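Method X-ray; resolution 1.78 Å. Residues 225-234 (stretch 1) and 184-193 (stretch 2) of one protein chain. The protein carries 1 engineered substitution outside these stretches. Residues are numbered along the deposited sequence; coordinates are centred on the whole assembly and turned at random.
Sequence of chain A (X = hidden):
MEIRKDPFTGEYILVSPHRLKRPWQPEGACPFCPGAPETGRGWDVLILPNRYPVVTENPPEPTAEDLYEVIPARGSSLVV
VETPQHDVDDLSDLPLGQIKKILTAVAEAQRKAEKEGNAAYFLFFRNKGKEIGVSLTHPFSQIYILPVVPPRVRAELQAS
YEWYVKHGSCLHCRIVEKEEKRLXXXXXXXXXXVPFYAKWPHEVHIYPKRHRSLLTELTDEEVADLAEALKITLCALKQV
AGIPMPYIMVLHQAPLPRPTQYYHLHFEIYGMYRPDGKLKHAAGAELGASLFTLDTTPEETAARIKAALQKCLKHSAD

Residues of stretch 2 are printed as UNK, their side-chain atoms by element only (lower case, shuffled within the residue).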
ATOM      1  N   ASP A 225       9.154  28.218  -8.077  1.00 17.49           N
ATOM      2  CA  ASP A 225       7.684  28.065  -8.241  1.00 17.42           C
ATOM      3  C   ASP A 225       7.253  26.728  -7.604  1.00 16.64           C
ATOM      4  O   ASP A 225       6.111  26.643  -7.117  1.00 16.65           O
ATOM      5  CB  ASP A 225       7.308  28.236  -9.709  1.00 18.04           C
ATOM      6  CG  ASP A 225       7.196  29.679 -10.180  1.00 19.89           C
ATOM      7  OD1 ASP A 225       7.202  30.589  -9.300  1.00 20.97           O
ATOM      8  OD2 ASP A 225       7.229  29.874 -11.397  1.00 21.18           O
ATOM      9  N   LEU A 226       8.099  25.702  -7.672  1.00 16.16           N
ATOM     10  CA  LEU A 226       7.870  24.406  -6.973  1.00 15.61           C
ATOM     11  C   LEU A 226       7.764  24.642  -5.467  1.00 15.49           C
ATOM     12  O   LEU A 226       6.799  24.104  -4.846  1.00 15.14           O
ATOM     13  CB  LEU A 226       8.979  23.396  -7.286  1.00 15.47           C
ATOM     14  CG  LEU A 226       8.833  22.056  -6.571  1.00 14.74           C
ATOM     15  CD1 LEU A 226       7.414  21.478  -6.820  1.00 14.11           C
ATOM     16  CD2 LEU A 226       9.928  21.101  -7.011  1.00 14.98           C
ATOM     17  N   ALA A 227       8.726  25.352  -4.874  1.00 15.30           N
ATOM     18  CA  ALA A 227       8.676  25.644  -3.433  1.00 15.80           C
ATOM     19  C   ALA A 227       7.310  26.265  -3.100  1.00 16.22           C
ATOM     20  O   ALA A 227       6.681  25.878  -2.101  1.00 16.70           O
ATOM     21  CB  ALA A 227       9.800  26.520  -3.025  1.00 16.39           C
ATOM     22  N   GLU A 228       6.811  27.179  -3.933  1.00 16.38           N
ATOM     23  CA  GLU A 228       5.516  27.857  -3.673  1.00 16.72           C
ATOM     24  C   GLU A 228       4.372  26.831  -3.756  1.00 16.50           C
ATOM     25  O   GLU A 228       3.484  26.788  -2.836  1.00 16.22           O
ATOM     26  CB  GLU A 228       5.326  29.024  -4.620  1.00 17.33           C
ATOM     27  CG  GLU A 228       3.975  29.699  -4.445  1.00 17.99           C
ATOM     28  CD  GLU A 228       3.848  30.937  -5.292  1.00 19.02           C
ATOM     29  OE1 GLU A 228       3.604  30.814  -6.497  1.00 19.43           O
ATOM     30  OE2 GLU A 228       4.113  32.030  -4.769  1.00 20.33           O
ATOM     31  N   ALA A 229       4.372  26.000  -4.797  1.00 16.42           N
ATOM     32  CA  ALA A 229       3.280  25.040  -4.992  1.00 16.39           C
ATOM     33  C   ALA A 229       3.255  24.059  -3.812  1.00 16.30           C
ATOM     34  O   ALA A 229       2.160  23.722  -3.327  1.00 16.19           O
ATOM     35  CB  ALA A 229       3.403  24.325  -6.314  1.00 16.11           C
ATOM     36  N   LEU A 230       4.411  23.592  -3.366  1.00 16.45           N
ATOM     37  CA  LEU A 230       4.497  22.687  -2.200  1.00 16.47           C
ATOM     38  C   LEU A 230       4.016  23.419  -0.944  1.00 16.35           C
ATOM     39  O   LEU A 230       3.172  22.877  -0.217  1.00 16.82           O
ATOM     40  CB  LEU A 230       5.937  22.207  -2.028  1.00 17.12           C
ATOM     41  CG  LEU A 230       6.385  21.164  -3.052  1.00 17.68           C
ATOM     42  CD1 LEU A 230       7.883  20.874  -2.937  1.00 18.44           C
ATOM     43  CD2 LEU A 230       5.570  19.903  -2.859  1.00 18.63           C
ATOM     44  N   LYS A 231       4.498  24.615  -0.693  1.00 16.69           N
ATOM     45  CA  LYS A 231       4.113  25.350   0.517  1.00 17.32           C
ATOM     46  C   LYS A 231       2.603  25.535   0.529  1.00 17.88           C
ATOM     47  O   LYS A 231       1.973  25.316   1.587  1.00 18.31           O
ATOM     48  CB  LYS A 231       4.859  26.683   0.576  1.00 17.66           C
ATOM     49  CG  LYS A 231       4.558  27.511   1.800  1.00 18.62           C
ATOM     50  CD  LYS A 231       5.458  28.751   1.940  1.00 19.86           C
ATOM     51  CE  LYS A 231       5.033  29.676   3.059  1.00 21.05           C
ATOM     52  NZ  LYS A 231       5.251  29.061   4.374  1.00 21.47           N
ATOM     53  N   ILE A 232       2.044  26.059  -0.564  1.00 18.15           N
ATOM     54  CA  ILE A 232       0.608  26.449  -0.563  1.00 18.72           C
ATOM     55  C   ILE A 232      -0.260  25.180  -0.486  1.00 18.50           C
ATOM     56  O   ILE A 232      -1.274  25.225   0.230  1.00 19.55           O
ATOM     57  CB  ILE A 232       0.319  27.356  -1.766  1.00 19.30           C
ATOM     58  CG1 ILE A 232       1.004  28.706  -1.492  1.00 20.38           C
ATOM     59  CG2 ILE A 232      -1.177  27.511  -1.966  1.00 19.56           C
ATOM     60  CD1 ILE A 232       0.976  29.679  -2.640  1.00 21.99           C
ATOM     61  N   THR A 233       0.095  24.107  -1.197  1.00 18.22           N
ATOM     62  CA  THR A 233      -0.719  22.849  -1.237  1.00 17.96           C
ATOM     63  C   THR A 233      -0.698  22.233   0.177  1.00 17.15           C
ATOM     64  O   THR A 233      -1.751  21.872   0.738  1.00 17.04           O
ATOM     65  CB  THR A 233      -0.237  21.907  -2.352  1.00 17.81           C
ATOM     66  OG1 THR A 233      -0.397  22.513  -3.629  1.00 17.79           O
ATOM     67  CG2 THR A 233      -0.986  20.591  -2.297  1.00 18.30           C
ATOM     68  N   LEU A 234       0.473  22.177   0.806  1.00 16.97           N
ATOM     69  CA  LEU A 234       0.571  21.516   2.135  1.00 17.02           C
ATOM     70  C   LEU A 234      -0.115  22.409   3.173  1.00 17.84           C
ATOM     71  O   LEU A 234      -0.737  21.897   4.103  1.00 17.74           O
ATOM     72  CB  LEU A 234       2.030  21.201   2.426  1.00 16.82           C
ATOM     73  CG  LEU A 234       2.612  20.106   1.540  1.00 16.52           C
ATOM     74  CD1 LEU A 234       4.104  19.960   1.794  1.00 16.66           C
ATOM     75  CD2 LEU A 234       1.885  18.777   1.733  1.00 16.36           C
ATOM     76  N   UNK A 184      -6.423  22.777  -7.780  1.00 18.77           N
ATOM     77  CA  UNK A 184      -6.502  23.460  -6.462  1.00 18.99           C
ATOM     78  C   UNK A 184      -5.569  24.684  -6.451  1.00 18.57           C
ATOM     79  O   UNK A 184      -5.857  25.619  -5.706  1.00 19.03           O
ATOM     80  c   UNK A 184      -4.805  22.009  -5.330  1.00 18.69           C
ATOM     81  c   UNK A 184      -6.228  22.515  -5.297  1.00 19.11           C
ATOM     82  c   UNK A 184      -7.267  21.411  -5.264  1.00 19.91           C
ATOM     83  N   UNK A 185      -4.496  24.681  -7.256  1.00 18.41           N
ATOM     84  CA  UNK A 185      -3.521  25.791  -7.284  1.00 18.14           C
ATOM     85  C   UNK A 185      -2.716  25.712  -8.567  1.00 17.68           C
ATOM     86  O   UNK A 185      -2.418  24.613  -9.076  1.00 16.34           O
ATOM     87  c   UNK A 185       0.431  28.793  -6.292  1.00 18.06           C
ATOM     88  c   UNK A 185      -0.223  26.479  -6.393  1.00 17.35           C
ATOM     89  c   UNK A 185      -2.631  25.780  -6.042  1.00 17.76           C
ATOM     90  c   UNK A 185      -1.838  28.149  -5.890  1.00 18.91           C
ATOM     91  c   UNK A 185      -1.541  26.813  -6.102  1.00 17.68           C
ATOM     92  c   UNK A 185      -0.851  29.127  -5.946  1.00 18.81           C
ATOM     93  c   UNK A 185       0.743  27.473  -6.532  1.00 17.99           C
ATOM     94  N   UNK A 186      -2.321  26.875  -9.093  1.00 17.67           N
ATOM     95  CA  UNK A 186      -1.333  26.880 -10.178  1.00 17.52           C
ATOM     96  C   UNK A 186      -0.560  28.170 -10.089  1.00 17.11           C
ATOM     97  O   UNK A 186      -1.052  29.178  -9.547  1.00 17.18           O
ATOM     98  c   UNK A 186      -2.001  26.687 -11.536  1.00 18.96           C
ATOM     99  c   UNK A 186      -2.771  27.933 -11.992  1.00 20.99           C
ATOM    100  o   UNK A 186      -2.796  27.228 -14.253  1.00 23.75           O
ATOM    101  c   UNK A 186      -3.441  27.677 -13.316  1.00 23.40           C
ATOM    102  n   UNK A 186      -4.744  27.951 -13.388  1.00 24.57           N
ATOM    103  N   UNK A 187       0.662  28.089 -10.588  1.00 16.25           N
ATOM    104  CA  UNK A 187       1.540  29.268 -10.774  1.00 16.36           C
ATOM    105  C   UNK A 187       2.073  29.229 -12.214  1.00 16.44           C
ATOM    106  O   UNK A 187       1.530  28.498 -13.072  1.00 16.51           O
ATOM    107  c   UNK A 187       3.498  28.364  -9.415  1.00 15.48           C
ATOM    108  o   UNK A 187       3.773  27.602 -10.332  1.00 14.53           O
ATOM    109  c   UNK A 187       2.532  29.505  -9.632  1.00 16.24           C
ATOM    110  n   UNK A 187       4.021  28.257  -8.208  1.00 15.67           N
ATOM    111  N   UNK A 188       3.084  30.026 -12.500  1.00 16.88           N
ATOM    112  CA  UNK A 188       3.550  30.069 -13.905  1.00 17.71           C
ATOM    113  C   UNK A 188       4.131  28.728 -14.302  1.00 17.79           C
ATOM    114  O   UNK A 188       4.161  28.520 -15.512  1.00 18.56           O
ATOM    115  c   UNK A 188       5.048  33.614 -14.035  1.00 18.33           C
ATOM    116  n   UNK A 188       4.288  37.164 -14.535  1.00 20.60           N
ATOM    117  n   UNK A 188       6.253  36.001 -14.726  1.00 19.63           N
ATOM    118  c   UNK A 188       4.606  31.155 -14.103  1.00 17.77           C
ATOM    119  n   UNK A 188       4.383  34.899 -14.075  1.00 18.94           N
ATOM    120  c   UNK A 188       4.011  32.542 -13.978  1.00 18.20           C
ATOM    121  c   UNK A 188       4.964  36.021 -14.444  1.00 19.78           C
ATOM    122  N   UNK A 189       4.613  27.903 -13.359  1.00 17.09           N
ATOM    123  CA  UNK A 189       5.422  26.717 -13.756  1.00 17.15           C
ATOM    124  C   UNK A 189       4.786  25.402 -13.291  1.00 16.77           C
ATOM    125  O   UNK A 189       5.303  24.341 -13.743  1.00 17.00           O
ATOM    126  c   UNK A 189       7.646  27.765 -14.245  1.00 19.41           C
ATOM    127  c   UNK A 189       6.875  26.832 -13.324  1.00 17.43           C
ATOM    128  n   UNK A 189       8.219  28.863 -13.755  1.00 19.65           N
ATOM    129  o   UNK A 189       7.714  27.469 -15.432  1.00 20.87           O
ATOM    130  N   UNK A 190       3.772  25.448 -12.434  1.00 16.48           N
ATOM    131  CA  UNK A 190       3.218  24.228 -11.758  1.00 15.99           C
ATOM    132  C   UNK A 190       1.689  24.261 -11.704  1.00 16.44           C
ATOM    133  O   UNK A 190       1.087  25.344 -11.638  1.00 16.00           O
ATOM    134  c   UNK A 190       5.711  21.291 -10.400  1.00 14.22           C
ATOM    135  c   UNK A 190       8.427  22.053 -10.664  1.00 14.64           C
ATOM    136  c   UNK A 190       6.220  24.888 -10.460  1.00 15.39           C
ATOM    137  c   UNK A 190       6.045  22.648 -10.539  1.00 14.74           C
ATOM    138  c   UNK A 190       3.817  24.037 -10.377  1.00 15.38           C
ATOM    139  c   UNK A 190       8.046  20.731 -10.624  1.00 14.69           C
ATOM    140  c   UNK A 190       6.711  20.349 -10.501  1.00 14.55           C
ATOM    141  c   UNK A 190       7.414  23.011 -10.599  1.00 14.73           C
ATOM    142  n   UNK A 190       7.477  24.378 -10.589  1.00 15.09           N
ATOM    143  c   UNK A 190       5.302  23.878 -10.443  1.00 14.89           C
ATOM    144  N   UNK A 191       1.087  23.075 -11.841  1.00 16.23           N
ATOM    145  CA  UNK A 191      -0.340  22.861 -11.582  1.00 17.15           C
ATOM    146  C   UNK A 191      -0.444  21.786 -10.491  1.00 16.41           C
ATOM    147  O   UNK A 191       0.189  20.710 -10.629  1.00 16.37           O
ATOM    148  c   UNK A 191      -2.658  22.645 -14.637  1.00 25.66           C
ATOM    149  n   UNK A 191      -4.388  22.993 -16.322  1.00 27.64           N
ATOM    150  c   UNK A 191      -1.023  22.295 -12.828  1.00 19.37           C
ATOM    151  c   UNK A 191      -1.444  23.276 -13.849  1.00 23.49           C
ATOM    152  c   UNK A 191      -3.296  23.623 -15.555  1.00 27.69           C
ATOM    153  N   UNK A 192      -1.256  22.050  -9.488  1.00 15.39           N
ATOM    154  CA  UNK A 192      -1.623  21.100  -8.422  1.00 15.07           C
ATOM    155  C   UNK A 192      -3.118  20.791  -8.540  1.00 15.62           C
ATOM    156  O   UNK A 192      -3.910  21.729  -8.572  1.00 16.01           O
ATOM    157  c   UNK A 192      -1.336  21.786  -7.113  1.00 14.77           C
ATOM    158  N   UNK A 193      -3.485  19.530  -8.661  1.00 15.48           N
ATOM    159  CA  UNK A 193      -4.880  19.114  -8.926  1.00 15.55           C
ATOM    160  C   UNK A 193      -5.121  17.810  -8.185  1.00 15.40           C
ATOM    161  O   UNK A 193      -4.180  17.035  -7.936  1.00 14.38           O
ATOM    162  c   UNK A 193      -4.683  16.729 -11.295  1.00 16.09           C
ATOM    163  c   UNK A 193      -2.711  16.222 -12.533  1.00 16.28           C
ATOM    164  c   UNK A 193      -3.892  15.828 -11.979  1.00 16.25           C
ATOM    165  c   UNK A 193      -3.095  18.446 -11.735  1.00 16.11           C
ATOM    166  c   UNK A 193      -2.288  17.518 -12.378  1.00 16.06           C
ATOM    167  c   UNK A 193      -5.176  19.035 -10.432  1.00 16.04           C
ATOM    168  c   UNK A 193      -4.310  18.053 -11.178  1.00 16.06           C
TER

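Position 184 carries three side-chain carbons, one of them bonded to the other two, a branch directly at CB. No heteroatom is present, so the residue is Val184. Its CA-to-CB bond points toward the helix, yet it stays just short of contact; a compact, beta-branched side chain suits a buried strand position.

Position 185 has seven carbons, one followed by a six-membered ring with no further atom. This is Phe185. The flat ring lies against the helix: Ile232 CG2 sits over one face, 4.3 Å from the ring centroid, while Glu228 OE1 lies at the edge, 3.8 Å from Phe185 CZ. Ala229 CA approaches Phe185 CE2 to 3.8 Å, and Ala229 CB lies 4.1 Å from Phe185 CE2.

At position 186 three carbons run in line, the third bearing one oxygen and one nitrogen: an amide, hence Gln186. Its CA-to-CB bond points away from the helix, and a polar side chain fits this exposed site.

Position 187 shows two carbons, the second bearing one oxygen and one nitrogen, so the amide is one carbon shorter: Asn187. Its ND2 donates to Asp225 O at 2.9 Å and to Glu228 OE1 at 3.1 Å. The same amide turns its oxygen to the loop, where the backbone N of position 189 donates to Asn187 OD1 at 3.2 Å. Donor and acceptor on one short side chain thus link the turn to the helix.

Position 188 has three carbons, a nitrogen, then a carbon with two more nitrogens, a guanidinium group: Arg188. Only a marginal contact is made, Asp225 OD2 lying 4.0 Å from Arg188 CB. The end of the chain leads away from the helix, and its charge is accommodated at an exposed site.

Position 189 repeats the short amide, two carbons with an oxygen and a nitrogen on the second, giving Asn189. Its ND2 donates to the carboxylate of Asp225, 2.7 Å from OD2, while its OD1 is satisfied elsewhere in the structure.

Position 190 has one carbon and then fused five- and six-membered rings holding eight carbons and one nitrogen: Trp190. Leu226 CD1 stands almost on the normal of the six-membered ring, 3.8 Å from its centroid, a CH-pi contact that uses the broad indole face. NE1 is satisfied elsewhere in the structure.

Position 191 has four carbons in a row ending in nitrogen, so it is Lys191; its CA-to-CB bond points away from the helix, and its NZ is hydrogen-bonded elsewhere in the structure, which suits a polar end at a buried site.

Position 192 has a single carbon, Ala192. Its CB touches Thr233 OG1 at 3.7 Å, a small group fitting close beside the helix.

Position 193 has one carbon and a six-carbon ring, Phe193, out of reach of the helix; an apolar aromatic ring suits this buried strand position.

The contact, burying 537 Å², has two parts. Apolar packing sets Phe185 and Trp190 against Leu226, Ala229 and Ile232, while the two asparagines of the turn hydrogen-bond to Asp225 and Glu228. The paired strands run nearly antiparallel and nearly parallel to the helix, respectively, so both lie along it.

Stretch 2, residues 184-193: VFQNRNWKAF
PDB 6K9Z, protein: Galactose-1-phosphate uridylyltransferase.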